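Local coordinates for protein BrkA autotransporter (Bordetella pertussis, PDB 3QQ2) that inhibits classical complement activation and, through this C-terminal translocator domain, forms an outer-membrane pore that carries its passenger domain to the cell surface, at residues 240-252 and 260-272. The protein carries 1 engineered substitution. Residues are numbered along the deposited sequence; the frame is centred on the assembly and turned at random.
Sequences GRVELGAGVDAAL and ASYEYAAGDRINI
Strands 241-252 and 256-267 form an antiparallel hairpin in the wall of the autotransporter beta-barrel, where V242, L244, A246 and V248 pair with A266, Y264, Y262 and A260 through reciprocal backbone hydrogen bonds. L244 N reaches Y264 O at 2.8 Å, nearly straight at 170°. These paired side chains lie on the barrel's outer surface and probably face lipid, which their apolar and tyrosine character suits. R241, E243, S261, E263 and A265 point into the barrel. G245, G247 and G267, lacking side chains, let the strands come close at their non-hydrogen-bonded pairs with E263, S261 and R241. R241 CG sits between the backbone N and carbonyl carbon (chi1 66°); from there the chain stands extended off the sheet, crossing I270 and I272 at about a right angle. Its CD packs on I270 CB at 3.7 Å, and I272 CD1 lies over one guanidinium face, 3.6 Å from NE. R241 NH2 makes a weak salt bridge to E243 OE1 at 3.5 Å. The E243 and E263 carboxylates are neighbours, their planes 49° apart; R241 on E243, and R213 of strand 207-221, salt-bridged to E263 OE1, would probably balance their charge. Beyond the strand, D268 N donates to G240 O at 3.0 Å. The hairpin contributes charged and polar groups to the barrel interior and a largely apolar outer face, consistent with a hydrophilic pore.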
loop_
_atom_site.group_PDB
_atom_site.type_symbol
_atom_site.label_atom_id
_atom_site.label_comp_id
_atom_site.label_asym_id
_atom_site.label_seq_id
_atom_site.Cartn_x
_atom_site.Cartn_y
_atom_site.Cartn_z
ATOM N N GLY A 240 -10.099 -25.021 9.337
ATOM C CA GLY A 240 -10.404 -26.267 10.054
ATOM C C GLY A 240 -9.440 -26.585 11.190
ATOM O O GLY A 240 -8.220 -26.392 11.061
ATOM N N ARG A 241 -9.996 -27.087 12.300
ATOM C CA ARG A 241 -9.256 -27.292 13.567
ATOM C C ARG A 241 -10.101 -27.850 14.690
ATOM O O ARG A 241 -11.325 -27.739 14.672
ATOM C CB ARG A 241 -8.660 -25.984 14.078
ATOM C CG ARG A 241 -9.677 -24.967 14.480
ATOM C CD ARG A 241 -8.987 -23.837 15.151
ATOM N NE ARG A 241 -9.921 -23.096 15.987
ATOM C CZ ARG A 241 -10.473 -21.939 15.650
ATOM N NH1 ARG A 241 -10.175 -21.366 14.474
ATOM N NH2 ARG A 241 -11.325 -21.366 16.508
ATOM N N VAL A 242 -9.418 -28.405 15.689
ATOM C CA VAL A 242 -10.076 -29.051 16.820
ATOM C C VAL A 242 -9.700 -28.331 18.098
ATOM O O VAL A 242 -8.566 -27.873 18.245
ATOM C CB VAL A 242 -9.754 -30.579 16.910
ATOM C CG1 VAL A 242 -8.294 -30.834 17.283
ATOM C CG2 VAL A 242 -10.686 -31.274 17.890
ATOM N N GLU A 243 -10.666 -28.222 19.005
ATOM C CA GLU A 243 -10.462 -27.494 20.251
ATOM C C GLU A 243 -10.883 -28.257 21.515
ATOM O O GLU A 243 -11.907 -28.970 21.552
ATOM C CB GLU A 243 -11.061 -26.075 20.175
ATOM C CG GLU A 243 -12.544 -26.011 19.834
ATOM C CD GLU A 243 -12.898 -25.025 18.733
ATOM O OE1 GLU A 243 -12.329 -23.908 18.676
ATOM O OE2 GLU A 243 -13.772 -25.370 17.911
ATOM N N LEU A 244 -10.030 -28.104 22.529
ATOM C CA LEU A 244 -10.121 -28.771 23.831
ATOM C C LEU A 244 -9.962 -27.729 24.911
ATOM O O LEU A 244 -9.025 -26.924 24.881
ATOM C CB LEU A 244 -8.996 -29.792 24.001
ATOM C CG LEU A 244 -9.133 -31.180 23.375
ATOM C CD1 LEU A 244 -10.384 -31.890 23.891
ATOM C CD2 LEU A 244 -9.130 -31.099 21.859
ATOM N N GLY A 245 -10.870 -27.752 25.875
ATOM C CA GLY A 245 -10.855 -26.769 26.940
ATOM C C GLY A 245 -11.718 -27.211 28.089
ATOM O O GLY A 245 -12.338 -28.276 28.039
ATOM N N ALA A 246 -11.758 -26.384 29.123
ATOM C CA ALA A 246 -12.494 -26.688 30.330
ATOM C C ALA A 246 -12.932 -25.377 30.940
ATOM O O ALA A 246 -12.229 -24.375 30.810
ATOM C CB ALA A 246 -11.603 -27.419 31.286
ATOM N N GLY A 247 -14.082 -25.380 31.603
ATOM C CA GLY A 247 -14.535 -24.197 32.319
ATOM C C GLY A 247 -15.256 -24.472 33.622
ATOM O O GLY A 247 -15.545 -25.619 33.967
ATOM N N VAL A 248 -15.537 -23.406 34.358
ATOM C CA VAL A 248 -16.448 -23.480 35.500
ATOM C C VAL A 248 -17.409 -22.323 35.458
ATOM O O VAL A 248 -16.988 -21.181 35.268
ATOM C CB VAL A 248 -15.741 -23.397 36.856
ATOM C CG1 VAL A 248 -16.075 -24.648 37.650
ATOM C CG2 VAL A 248 -14.237 -23.255 36.704
ATOM N N ASP A 249 -18.697 -22.618 35.620
ATOM C CA ASP A 249 -19.703 -21.553 35.747
ATOM C C ASP A 249 -20.329 -21.660 37.116
ATOM O O ASP A 249 -20.970 -22.645 37.391
ATOM C CB ASP A 249 -20.814 -21.622 34.677
ATOM C CG ASP A 249 -20.370 -22.295 33.402
ATOM O OD1 ASP A 249 -20.024 -23.492 33.498
ATOM O OD2 ASP A 249 -20.390 -21.676 32.310
ATOM N N ALA A 250 -20.133 -20.649 37.961
ATOM C CA ALA A 250 -20.758 -20.600 39.289
ATOM C C ALA A 250 -21.936 -19.650 39.342
ATOM O O ALA A 250 -21.896 -18.589 38.744
ATOM C CB ALA A 250 -19.731 -20.224 40.384
ATOM N N ALA A 251 -22.990 -20.083 40.035
ATOM C CA ALA A 251 -24.099 -19.239 40.512
ATOM C C ALA A 251 -23.842 -19.050 41.985
ATOM O O ALA A 251 -24.050 -19.961 42.779
ATOM C CB ALA A 251 -25.459 -19.913 40.308
ATOM N N LEU A 252 -23.349 -17.881 42.354
ATOM C CA LEU A 252 -23.061 -17.626 43.746
ATOM C C LEU A 252 -24.192 -16.831 44.337
ATOM O O LEU A 252 -24.328 -15.646 44.053
ATOM C CB LEU A 252 -21.731 -16.888 43.907
ATOM C CG LEU A 252 -20.500 -17.769 44.149
ATOM C CD1 LEU A 252 -20.792 -19.271 44.001
ATOM C CD2 LEU A 252 -19.354 -17.318 43.248
ATOM N N ALA A 260 -15.672 -18.915 33.890
ATOM C CA ALA A 260 -14.318 -18.848 33.390
ATOM C C ALA A 260 -14.082 -20.135 32.599
ATOM O O ALA A 260 -14.584 -21.190 32.974
ATOM C CB ALA A 260 -13.310 -18.694 34.539
ATOM N N SER A 261 -13.367 -20.025 31.479
ATOM C CA SER A 261 -12.986 -21.183 30.681
ATOM C C SER A 261 -11.615 -21.008 30.084
ATOM O O SER A 261 -11.144 -19.892 29.897
ATOM C CB SER A 261 -13.994 -21.452 29.568
ATOM O OG SER A 261 -14.091 -20.350 28.689
ATOM N N TYR A 262 -10.969 -22.131 29.802
ATOM C CA TYR A 262 -9.734 -22.131 29.047
ATOM C C TYR A 262 -9.981 -22.959 27.812
ATOM O O TYR A 262 -10.756 -23.913 27.860
ATOM C CB TYR A 262 -8.598 -22.707 29.880
ATOM C CG TYR A 262 -7.362 -23.057 29.086
ATOM C CD1 TYR A 262 -6.784 -24.326 29.198
ATOM C CD2 TYR A 262 -6.762 -22.131 28.225
ATOM C CE1 TYR A 262 -5.638 -24.675 28.478
ATOM C CE2 TYR A 262 -5.615 -22.470 27.487
ATOM C CZ TYR A 262 -5.060 -23.751 27.624
ATOM O OH TYR A 262 -3.938 -24.124 26.906
ATOM N N GLU A 263 -9.368 -22.558 26.698
ATOM C CA GLU A 263 -9.460 -23.309 25.446
ATOM C C GLU A 263 -8.136 -23.343 24.693
ATOM O O GLU A 263 -7.402 -22.352 24.659
ATOM C CB GLU A 263 -10.566 -22.760 24.556
ATOM C CG GLU A 263 -11.137 -23.817 23.656
ATOM C CD GLU A 263 -12.327 -23.343 22.813
ATOM O OE1 GLU A 263 -13.495 -23.612 23.204
ATOM O OE2 GLU A 263 -12.103 -22.725 21.745
ATOM N N TYR A 264 -7.840 -24.512 24.126
ATOM C CA TYR A 264 -6.689 -24.745 23.263
ATOM C C TYR A 264 -7.173 -25.366 21.950
ATOM O O TYR A 264 -8.087 -26.192 21.957
ATOM C CB TYR A 264 -5.690 -25.681 23.948
ATOM C CG TYR A 264 -4.585 -26.155 23.025
ATOM C CD1 TYR A 264 -4.229 -27.508 22.931
ATOM C CD2 TYR A 264 -3.898 -25.240 22.213
ATOM C CE1 TYR A 264 -3.186 -27.925 22.054
ATOM C CE2 TYR A 264 -2.881 -25.644 21.340
ATOM C CZ TYR A 264 -2.526 -26.974 21.265
ATOM O OH TYR A 264 -1.521 -27.299 20.391
ATOM N N ALA A 265 -6.583 -24.952 20.826
ATOM C CA ALA A 265 -6.928 -25.509 19.512
ATOM C C ALA A 265 -5.730 -25.701 18.573
ATOM O O ALA A 265 -4.832 -24.851 18.481
ATOM C CB ALA A 265 -7.974 -24.675 18.842
ATOM N N ALA A 266 -5.727 -26.830 17.877
ATOM C CA ALA A 266 -4.766 -27.070 16.834
ATOM C C ALA A 266 -5.512 -27.409 15.550
ATOM O O ALA A 266 -6.574 -28.026 15.584
ATOM C CB ALA A 266 -3.853 -28.165 17.228
ATOM N N GLY A 267 -4.954 -26.977 14.424
ATOM C CA GLY A 267 -5.614 -27.092 13.127
ATOM C C GLY A 267 -4.676 -26.857 11.961
ATOM O O GLY A 267 -3.470 -26.740 12.161
ATOM N N ASP A 268 -5.249 -26.788 10.751
ATOM C CA ASP A 268 -4.517 -26.606 9.478
ATOM C C ASP A 268 -3.658 -25.373 9.514
ATOM O O ASP A 268 -2.466 -25.441 9.811
ATOM C CB ASP A 268 -5.492 -26.420 8.314
ATOM C CG ASP A 268 -6.517 -27.515 8.229
ATOM O OD1 ASP A 268 -7.735 -27.203 8.275
ATOM O OD2 ASP A 268 -6.094 -28.692 8.117
ATOM N N ARG A 269 -4.290 -24.247 9.186
ATOM C CA ARG A 269 -3.666 -22.930 9.231
ATOM C C ARG A 269 -3.414 -22.582 10.707
ATOM O O ARG A 269 -2.357 -22.056 11.065
ATOM C CB ARG A 269 -4.569 -21.870 8.522
ATOM C CG ARG A 269 -5.763 -21.282 9.384
ATOM C CD ARG A 269 -6.883 -20.510 8.611
ATOM N NE ARG A 269 -6.361 -19.419 7.771
ATOM C CZ ARG A 269 -6.384 -19.399 6.432
ATOM N NH1 ARG A 269 -5.867 -18.363 5.778
ATOM N NH2 ARG A 269 -6.922 -20.401 5.731
ATOM N N ILE A 270 -4.362 -22.992 11.548
ATOM C CA ILE A 270 -4.627 -22.423 12.874
ATOM C C ILE A 270 -3.846 -23.103 14.012
ATOM O O ILE A 270 -3.542 -24.302 13.936
ATOM C CB ILE A 270 -6.130 -22.571 13.145
ATOM C CG1 ILE A 270 -6.752 -23.491 12.047
ATOM C CG2 ILE A 270 -6.769 -21.184 13.402
ATOM C CD1 ILE A 270 -8.055 -23.043 11.363
ATOM N N ASN A 271 -3.510 -22.334 15.050
ATOM C CA ASN A 271 -2.921 -22.885 16.284
ATOM C C ASN A 271 -3.041 -21.964 17.488
ATOM O O ASN A 271 -2.341 -20.959 17.576
ATOM C CB ASN A 271 -1.468 -23.286 16.086
ATOM C CG ASN A 271 -1.277 -24.764 16.183
ATOM O OD1 ASN A 271 -1.094 -25.436 15.177
ATOM N ND2 ASN A 271 -1.347 -25.299 17.407
ATOM N N ILE A 272 -3.921 -22.318 18.421
ATOM C CA ILE A 272 -4.303 -21.418 19.506
ATOM C C ILE A 272 -3.749 -21.902 20.853
ATOM O O ILE A 272 -4.443 -22.561 21.614
ATOM C CB ILE A 272 -5.832 -21.275 19.563
ATOM C CG1 ILE A 272 -6.345 -20.669 18.255
ATOM C CG2 ILE A 272 -6.236 -20.466 20.758
ATOM C CD1 ILE A 272 -7.789 -20.948 17.934
#